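Local coordinates for protein Orf34 (Pseudomonas syringae pv. syringae, PDB 5KLP) that transfers acetyl groups from acetyl-CoA to serine and threonine residues of host proteins, including tubulin, with inositol hexakisphosphate as cofactor, impairing host immunity, at residues 177-182 / 227-232. The protein carries 10 engineered substitutions. Numbering follows the deposited sequence.
Sequences IIETQA and ARTTLG
Glu179, the last residue of strand 175-179, presents its carboxylate to the first turn of helix 230-238 and takes hold of Thr230 with both oxygens. Thr230 OG1 donates to Glu179 OE1 over 2.6 Å, on the syn lone pair. Thr230 N donates to the syn lone pair of Glu179 OE2 in a nearly straight bond of 2.9 Å, so that one residue's hydroxyl and amide share the two inner sides of the carboxylate. The same amide makes only a weak bond to OE1. An extended glutamate, with CG anti to its backbone N (chi1 171°), crosses the short threonine side chain at about a right angle. Thr230 OG1 sits between its own N and carbonyl carbon (chi1 62°), which brings hydroxyl and N-H to bear on the same group. Beside them, Thr229 CB lies 3.4 Å from Glu179 OE2.

From within the strand's own segment, Gln181 NE2 adds a second strong donor to Glu179 OE2 (2.7 Å), reaching it from above the carboxylate plane, 31° out. Just after the strand, Thr180 OG1 accepts from Ala182 N, an ST turn. On the helix side, Thr229 is the N-cap: its OG1 accepts from Gly232 N at 3.0 Å and is also bonded to Arg226 O. Outside the two segments, Ile147 N bonds Glu179 OE1 and Val148 N bonds Thr230 OG1, tying in the loop that follows strand 138-143. The side chain of Glu179 lies about 5 Å from that of the catalytic Glu143.

The contact thus joins the C-terminal end of strand 175-179 to a capped helix. Buried and met by the Thr230 hydroxyl and amide, the Gln181 amide and Ile147 N, the carboxylate is probably ionised, and the N-terminus of helix 230-238 would favour that charge.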
loop_
_atom_site.group_PDB
_atom_site.type_symbol
_atom_site.label_atom_id
_atom_site.label_comp_id
_atom_site.label_asym_id
_atom_site.label_seq_id
_atom_site.Cartn_x
_atom_site.Cartn_y
_atom_site.Cartn_z
ATOM N N ILE A 177 10.791 6.775 -0.827
ATOM C CA ILE A 177 9.736 6.323 0.055
ATOM C C ILE A 177 8.610 7.334 -0.037
ATOM O O ILE A 177 8.779 8.507 0.302
ATOM C CB ILE A 177 10.206 6.176 1.506
ATOM C CG1 ILE A 177 11.370 5.189 1.583
ATOM C CG2 ILE A 177 9.054 5.707 2.368
ATOM C CD1 ILE A 177 11.956 5.017 2.969
ATOM N N ILE A 178 7.466 6.875 -0.514
ATOM C CA ILE A 178 6.319 7.741 -0.693
ATOM C C ILE A 178 5.305 7.495 0.417
ATOM O O ILE A 178 4.757 6.401 0.574
ATOM C CB ILE A 178 5.683 7.540 -2.064
ATOM C CG1 ILE A 178 6.703 7.923 -3.144
ATOM C CG2 ILE A 178 4.407 8.382 -2.198
ATOM C CD1 ILE A 178 6.259 7.602 -4.542
ATOM N N GLU A 179 5.089 8.532 1.214
ATOM C CA GLU A 179 4.217 8.435 2.374
ATOM C C GLU A 179 2.809 8.882 1.995
ATOM O O GLU A 179 2.613 10.041 1.677
ATOM C CB GLU A 179 4.772 9.292 3.513
ATOM C CG GLU A 179 3.841 9.452 4.707
ATOM C CD GLU A 179 4.408 10.389 5.763
ATOM O OE1 GLU A 179 5.357 9.969 6.460
ATOM O OE2 GLU A 179 3.920 11.549 5.880
ATOM N N THR A 180 1.819 7.992 2.040
ATOM C CA THR A 180 0.487 8.426 1.607
ATOM C C THR A 180 -0.414 8.891 2.763
ATOM O O THR A 180 -1.251 9.765 2.565
ATOM C CB THR A 180 -0.260 7.308 0.828
ATOM O OG1 THR A 180 -0.681 6.281 1.733
ATOM C CG2 THR A 180 0.633 6.686 -0.244
ATOM N N GLN A 181 -0.206 8.350 3.966
ATOM C CA GLN A 181 -1.088 8.606 5.131
ATOM C C GLN A 181 -2.533 8.193 4.888
ATOM O O GLN A 181 -3.457 8.737 5.510
ATOM C CB GLN A 181 -1.061 10.099 5.545
ATOM C CG GLN A 181 0.356 10.660 5.767
ATOM C CD GLN A 181 0.359 12.104 6.268
ATOM O OE1 GLN A 181 -0.681 12.646 6.671
ATOM N NE2 GLN A 181 1.538 12.733 6.249
ATOM N N ALA A 182 -2.751 7.238 3.986
ATOM C CA ALA A 182 -4.115 6.797 3.732
ATOM C C ALA A 182 -4.635 5.942 4.903
ATOM O O ALA A 182 -5.810 6.012 5.249
ATOM C CB ALA A 182 -4.198 6.024 2.406
ATOM N N ALA A 227 8.754 17.965 2.613
ATOM C CA ALA A 227 8.474 18.761 3.805
ATOM C C ALA A 227 7.049 18.534 4.335
ATOM O O ALA A 227 6.759 18.839 5.490
ATOM C CB ALA A 227 8.697 20.264 3.506
ATOM N N ARG A 228 6.165 18.010 3.486
ATOM C CA ARG A 228 4.776 17.768 3.866
ATOM C C ARG A 228 4.579 16.406 4.554
ATOM O O ARG A 228 3.496 16.096 5.037
ATOM C CB ARG A 228 3.870 17.846 2.625
ATOM C CG ARG A 228 3.792 19.230 1.994
ATOM C CD ARG A 228 3.192 19.167 0.584
ATOM N NE ARG A 228 3.315 20.446 -0.107
ATOM C CZ ARG A 228 3.499 20.592 -1.417
ATOM N NH1 ARG A 228 3.579 19.530 -2.208
ATOM N NH2 ARG A 228 3.597 21.809 -1.939
ATOM N N THR A 229 5.632 15.604 4.590
ATOM C CA THR A 229 5.574 14.271 5.189
ATOM C C THR A 229 6.040 14.335 6.631
ATOM O O THR A 229 6.667 15.316 7.049
ATOM C CB THR A 229 6.458 13.256 4.431
ATOM O OG1 THR A 229 7.831 13.637 4.566
ATOM C CG2 THR A 229 6.092 13.208 2.939
ATOM N N THR A 230 5.747 13.284 7.389
ATOM C CA THR A 230 6.209 13.202 8.767
ATOM C C THR A 230 7.728 13.233 8.825
ATOM O O THR A 230 8.305 13.759 9.770
ATOM C CB THR A 230 5.698 11.922 9.458
ATOM O OG1 THR A 230 6.218 10.773 8.776
ATOM C CG2 THR A 230 4.162 11.894 9.448
ATOM N N LEU A 231 8.371 12.674 7.808
ATOM C CA LEU A 231 9.825 12.727 7.701
ATOM C C LEU A 231 10.287 14.176 7.539
ATOM O O LEU A 231 11.226 14.632 8.207
ATOM C CB LEU A 231 10.312 11.864 6.530
ATOM C CG LEU A 231 11.818 11.999 6.267
ATOM C CD1 LEU A 231 12.627 11.459 7.432
ATOM C CD2 LEU A 231 12.218 11.305 4.977
ATOM N N GLY A 232 9.613 14.897 6.653
ATOM C CA GLY A 232 9.942 16.289 6.399
ATOM C C GLY A 232 9.794 17.154 7.632
ATOM O O GLY A 232 10.628 18.037 7.885
#